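Local coordinates for beta-galactosidase/beta-glucuronidase (Faecalibacterium prausnitzii L2-6, PDB 6MVF), which binds flavin mononucleotide and, as a member of glycoside hydrolase family 2, probably hydrolyses beta-glucuronides, with beta-galactosidase activity also assigned to the family, at residues 396-401 / 484-489; 467-472 / 480-485. All blocks are in the same frame, centred on the assembly; numbering follows the deposited sequence.

Contact 1 of 2, residues 396-401 / 484-489; sequences ISNEIL and ISEYGC
Asn398 and Glu399 face Glu486 across the mouth of a (beta/alpha)8 barrel, where strands 391-398 and 482-487, the fourth and seventh of the barrel, reach their C-terminal ends. The backbones stay well apart, with 9.3 Å between Asn398 CA and Ser485 CA, so polar side-chain ends alone meet. Glutamates at these two strand ends, the first preceded by asparagine, match the acid/base and nucleophile positions of clan GH-A retaining glycosidases, which is consistent with an active-site role for this pair.

Amide and carboxylate approach without bonding directly. Asn398 has CG anti to its own N (chi1 178°), which sends the amide toward strand 482-487, where it meets the extended Glu486 chain at about a right angle. The two flat groups are only 19° apart, and OE2 of Glu486 lies beside the amide end, 3.7 Å from Asn398 OD1 and 4.1 Å from Asn398 ND2.

Hydrogen bonds from neighbouring residues hold the polar ends. OD1 of Asn398 accepts from Asn453 and Arg333; OE1 of Glu486 is held by the Tyr455 hydroxyl, and Arg333 makes a long, weak ion pair with its OE2. Asn453 ND2 also reaches OE2 of Glu399, while its OD1 is tied to Ser485 OG, so one amide links both sides of the contact.

The two carboxylates come near without touching, Glu399 OE2 lying 4.3 Å from Glu486 OE1.

Contact 2 of 2, residues 467-472 / 480-485; sequences GPWLDK and ICLGIS
This is a buried apolar helix-on-strand contact in the outer layer of the barrel, where helix 466-476 lies against the outward face of strand 482-487. The short segments run nearly antiparallel, their axes at 155° and 10.3 Å apart. Such spacing leaves room for one layer of side chains, and three aliphatic residues with the edge of an indole fill it here.

Leu470 is central on the helix side. With CG beside its backbone N (chi1 -53°), it reaches across to the strand with a single branch: CD2 sits 3.5 Å from Ile484 CD1 and 3.6 Å from Ile484 CG1, where the two side chains cross obliquely. The same methyl also meets Leu482, CD2 to CD2, at 4.0 Å, and so lies against both strand residues.

Trp469 adds a looser touch from one side. Its CZ3 is 4.3 Å from Leu482 CD2, which lies at the edge of the ring, near the ring plane, rather than over a face. The indole also meets the rings of Tyr452 and His454 edge-to-face.

On the strand, Leu482 and Ile484 both point toward the helix, with Gly483 between them. Phe521 of helix 507-522 touches Leu470 and Ile484, carrying the packing on to the next helix. Strand 450-453, helix 466-476 and strand 482-487 thus form a beta-alpha-beta crossover, the repeating element of a (beta/alpha)8 barrel.

Contacts 1 and 2 illustrate how a barrel strand divides its work along its length. Both draw on strand 482-487, and their centres lie 13 Å apart. Contact 2 packs the strand's outer face against its preceding helix through Leu482 and Ile484; just beyond, the chain turns a corner at Ser485 and delivers Glu486 to the mouth of the barrel in contact 1. The two CA atoms of Ile484 and Glu486 are only 5.6 Å apart, so core packing gives way within two residues to what is probably the active site, by analogy with clan GH-A enzymes. Both contacts lie away from the flavin mononucleotide pocket, which is lined by residues such as Asp174, Tyr177, Phe202 and Lys379.

Contact 1 of 2, residues 396-401 / 484-489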
loop_
_atom_site.group_PDB
_atom_site.type_symbol
_atom_site.label_atom_id
_atom_site.label_comp_id
_atom_site.label_asym_id
_atom_site.label_seq_id
_atom_site.Cartn_x
_atom_site.Cartn_y
_atom_site.Cartn_z
ATOM N N ILE A 396 -34.512 21.999 9.513
ATOM C CA ILE A 396 -34.382 23.430 9.780
ATOM C C ILE A 396 -34.312 23.789 11.268
ATOM O O ILE A 396 -33.856 24.897 11.593
ATOM C CB ILE A 396 -35.498 24.244 9.084
ATOM C CG1 ILE A 396 -36.881 23.889 9.629
ATOM C CG2 ILE A 396 -35.446 24.086 7.542
ATOM C CD1 ILE A 396 -37.942 24.883 9.205
ATOM N N SER A 397 -34.726 22.896 12.174
ATOM C CA SER A 397 -34.548 23.123 13.613
ATOM C C SER A 397 -34.760 21.824 14.377
ATOM O O SER A 397 -35.420 20.899 13.901
ATOM C CB SER A 397 -35.498 24.202 14.163
ATOM O OG SER A 397 -36.852 23.779 14.137
ATOM N N ASN A 398 -34.207 21.780 15.587
ATOM C CA ASN A 398 -34.425 20.678 16.525
ATOM C C ASN A 398 -34.966 21.243 17.830
ATOM O O ASN A 398 -34.303 22.063 18.474
ATOM C CB ASN A 398 -33.133 19.892 16.793
ATOM C CG ASN A 398 -33.333 18.778 17.811
ATOM O OD1 ASN A 398 -34.004 17.779 17.523
ATOM N ND2 ASN A 398 -32.752 18.937 19.005
ATOM N N GLU A 399 -36.174 20.823 18.208
ATOM C CA GLU A 399 -36.714 21.091 19.545
ATOM C C GLU A 399 -36.714 22.583 19.878
ATOM O O GLU A 399 -36.492 22.976 21.025
ATOM C CB GLU A 399 -35.941 20.307 20.609
ATOM C CG GLU A 399 -36.158 18.823 20.556
ATOM C CD GLU A 399 -35.505 18.108 21.729
ATOM O OE1 GLU A 399 -34.699 18.760 22.435
ATOM O OE2 GLU A 399 -35.790 16.901 21.948
ATOM N N ILE A 400 -36.982 23.419 18.870
ATOM C CA ILE A 400 -36.855 24.864 19.030
ATOM C C ILE A 400 -37.867 25.453 20.034
ATOM O O ILE A 400 -37.681 26.583 20.510
ATOM C CB ILE A 400 -36.953 25.547 17.643
ATOM C CG1 ILE A 400 -36.280 26.922 17.681
ATOM C CG2 ILE A 400 -38.403 25.651 17.170
ATOM C CD1 ILE A 400 -34.908 26.927 18.370
ATOM N N LEU A 401 -38.913 24.709 20.402
ATOM C CA LEU A 401 -39.890 25.218 21.366
ATOM C C LEU A 401 -39.488 25.007 22.815
ATOM O O LEU A 401 -40.269 25.360 23.701
ATOM C CB LEU A 401 -41.259 24.569 21.171
ATOM C CG LEU A 401 -42.006 24.782 19.863
ATOM C CD1 LEU A 401 -43.416 24.263 20.016
ATOM C CD2 LEU A 401 -41.979 26.226 19.459
ATOM N N ILE A 484 -40.130 9.674 13.402
ATOM C CA ILE A 484 -39.614 9.825 14.758
ATOM C C ILE A 484 -38.119 10.104 14.654
ATOM O O ILE A 484 -37.323 9.190 14.387
ATOM C CB ILE A 484 -39.908 8.598 15.641
ATOM C CG1 ILE A 484 -41.426 8.428 15.805
ATOM C CG2 ILE A 484 -39.229 8.726 17.013
ATOM C CD1 ILE A 484 -42.175 9.712 16.258
ATOM N N SER A 485 -37.739 11.371 14.866
ATOM C CA SER A 485 -36.355 11.795 14.680
ATOM C C SER A 485 -35.456 11.465 15.863
ATOM O O SER A 485 -34.234 11.462 15.700
ATOM C CB SER A 485 -36.297 13.298 14.395
ATOM O OG SER A 485 -37.176 14.015 15.252
ATOM N N GLU A 486 -36.022 11.256 17.055
ATOM C CA GLU A 486 -35.295 10.736 18.207
ATOM C C GLU A 486 -36.245 9.891 19.027
ATOM O O GLU A 486 -37.400 10.272 19.246
ATOM C CB GLU A 486 -34.715 11.802 19.157
ATOM C CG GLU A 486 -33.863 12.870 18.539
ATOM C CD GLU A 486 -33.262 13.806 19.577
ATOM O OE1 GLU A 486 -33.410 13.534 20.798
ATOM O OE2 GLU A 486 -32.634 14.818 19.166
ATOM N N TYR A 487 -35.735 8.746 19.457
ATOM C CA TYR A 487 -36.291 7.922 20.512
ATOM C C TYR A 487 -35.129 7.098 21.045
ATOM O O TYR A 487 -34.154 6.859 20.330
ATOM C CB TYR A 487 -37.425 7.027 20.004
ATOM C CG TYR A 487 -36.996 5.913 19.078
ATOM C CD1 TYR A 487 -36.838 6.131 17.703
ATOM C CD2 TYR A 487 -36.745 4.640 19.573
ATOM C CE1 TYR A 487 -36.444 5.093 16.855
ATOM C CE2 TYR A 487 -36.356 3.605 18.742
ATOM C CZ TYR A 487 -36.210 3.830 17.389
ATOM O OH TYR A 487 -35.841 2.776 16.586
ATOM N N GLY A 488 -35.209 6.688 22.298
ATOM C CA GLY A 488 -34.111 5.931 22.854
ATOM C C GLY A 488 -34.176 5.894 24.368
ATOM O O GLY A 488 -35.140 6.328 24.980
ATOM N N CYS A 489 -33.101 5.392 24.949
ATOM C CA CYS A 489 -33.127 5.007 26.345
ATOM C C CYS A 489 -31.689 4.770 26.767
ATOM O O CYS A 489 -30.877 4.317 25.956
ATOM C CB CYS A 489 -33.988 3.755 26.492
ATOM S SG CYS A 489 -33.996 3.002 28.045
#

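Contact 2 of 2, residues 467-472 / 480-485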
loop_
_atom_site.group_PDB
_atom_site.type_symbol
_atom_site.label_atom_id
_atom_site.label_comp_id
_atom_site.label_asym_id
_atom_site.label_seq_id
_atom_site.Cartn_x
_atom_site.Cartn_y
_atom_site.Cartn_z
ATOM N N GLY A 467 -46.602 3.272 20.622
ATOM C CA GLY A 467 -47.456 2.839 19.548
ATOM C C GLY A 467 -48.727 3.651 19.431
ATOM O O GLY A 467 -49.008 4.241 18.385
ATOM N N PRO A 468 -49.525 3.700 20.502
ATOM C CA PRO A 468 -50.765 4.487 20.432
ATOM C C PRO A 468 -50.538 5.962 20.145
ATOM O O PRO A 468 -51.357 6.562 19.437
ATOM C CB PRO A 468 -51.401 4.258 21.809
ATOM C CG PRO A 468 -50.826 2.973 22.284
ATOM C CD PRO A 468 -49.417 2.964 21.775
ATOM N N TRP A 469 -49.463 6.571 20.664
ATOM C CA TRP A 469 -49.171 7.961 20.322
ATOM C C TRP A 469 -49.038 8.133 18.809
ATOM O O TRP A 469 -49.651 9.034 18.212
ATOM C CB TRP A 469 -47.895 8.437 21.016
ATOM C CG TRP A 469 -47.747 9.941 21.018
ATOM C CD1 TRP A 469 -47.990 10.780 22.067
ATOM C CD2 TRP A 469 -47.360 10.790 19.915
ATOM N NE1 TRP A 469 -47.777 12.090 21.698
ATOM C CE2 TRP A 469 -47.395 12.126 20.383
ATOM C CE3 TRP A 469 -46.981 10.552 18.585
ATOM C CZ2 TRP A 469 -47.063 13.211 19.578
ATOM C CZ3 TRP A 469 -46.647 11.630 17.790
ATOM C CH2 TRP A 469 -46.687 12.946 18.290
ATOM N N LEU A 470 -48.227 7.282 18.172
ATOM C CA LEU A 470 -48.080 7.358 16.725
ATOM C C LEU A 470 -49.429 7.191 16.034
ATOM O O LEU A 470 -49.835 8.034 15.219
ATOM C CB LEU A 470 -47.092 6.294 16.238
ATOM C CG LEU A 470 -45.697 6.224 16.874
ATOM C CD1 LEU A 470 -45.012 4.943 16.439
ATOM C CD2 LEU A 470 -44.852 7.444 16.516
ATOM N N ASP A 471 -50.145 6.109 16.354
ATOM C CA ASP A 471 -51.435 5.861 15.722
ATOM C C ASP A 471 -52.382 7.053 15.877
ATOM O O ASP A 471 -53.107 7.409 14.941
ATOM C CB ASP A 471 -52.071 4.601 16.308
ATOM C CG ASP A 471 -51.313 3.334 15.950
ATOM O OD1 ASP A 471 -50.576 3.331 14.941
ATOM O OD2 ASP A 471 -51.466 2.330 16.685
ATOM N N LYS A 472 -52.370 7.701 17.039
ATOM C CA LYS A 472 -53.325 8.777 17.291
ATOM C C LYS A 472 -52.996 10.011 16.463
ATOM O O LYS A 472 -53.870 10.576 15.798
ATOM C CB LYS A 472 -53.355 9.114 18.786
ATOM C CG LYS A 472 -54.424 10.123 19.177
ATOM C CD LYS A 472 -54.249 10.573 20.621
ATOM C CE LYS A 472 -55.329 11.541 21.030
ATOM N NZ LYS A 472 -56.609 10.804 21.183
ATOM N N ILE A 480 -50.111 14.782 7.262
ATOM C CA ILE A 480 -48.739 15.017 7.688
ATOM C C ILE A 480 -47.960 13.713 7.568
ATOM O O ILE A 480 -48.458 12.646 7.949
ATOM C CB ILE A 480 -48.683 15.572 9.123
ATOM C CG1 ILE A 480 -49.382 16.934 9.199
ATOM C CG2 ILE A 480 -47.234 15.697 9.587
ATOM C CD1 ILE A 480 -49.122 17.725 10.489
ATOM N N CYS A 481 -46.753 13.795 7.007
ATOM C CA CYS A 481 -45.826 12.674 6.991
ATOM C C CYS A 481 -45.099 12.662 8.322
ATOM O O CYS A 481 -44.295 13.554 8.594
ATOM C CB CYS A 481 -44.834 12.800 5.843
ATOM S SG CYS A 481 -45.575 13.016 4.221
ATOM N N LEU A 482 -45.389 11.663 9.154
ATOM C CA LEU A 482 -44.830 11.559 10.494
ATOM C C LEU A 482 -43.616 10.632 10.495
ATOM O O LEU A 482 -43.671 9.515 9.961
ATOM C CB LEU A 482 -45.878 11.053 11.487
ATOM C CG LEU A 482 -45.341 10.870 12.903
ATOM C CD1 LEU A 482 -45.034 12.228 13.498
ATOM C CD2 LEU A 482 -46.274 10.060 13.810
ATOM N N GLY A 483 -42.517 11.116 11.079
ATOM C CA GLY A 483 -41.407 10.267 11.444
ATOM C C GLY A 483 -41.049 10.495 12.901
ATOM O O GLY A 483 -41.596 11.382 13.559
ATOM N N ILE A 484 -40.130 9.674 13.402
ATOM C CA ILE A 484 -39.614 9.825 14.758
ATOM C C ILE A 484 -38.119 10.104 14.654
ATOM O O ILE A 484 -37.323 9.190 14.387
ATOM C CB ILE A 484 -39.908 8.598 15.641
ATOM C CG1 ILE A 484 -41.426 8.428 15.805
ATOM C CG2 ILE A 484 -39.229 8.726 17.013
ATOM C CD1 ILE A 484 -42.175 9.712 16.258
ATOM N N SER A 485 -37.739 11.371 14.866
ATOM C CA SER A 485 -36.355 11.795 14.680
ATOM C C SER A 485 -35.456 11.465 15.863
ATOM O O SER A 485 -34.234 11.462 15.700
ATOM C CB SER A 485 -36.297 13.298 14.395
ATOM O OG SER A 485 -37.176 14.015 15.252
#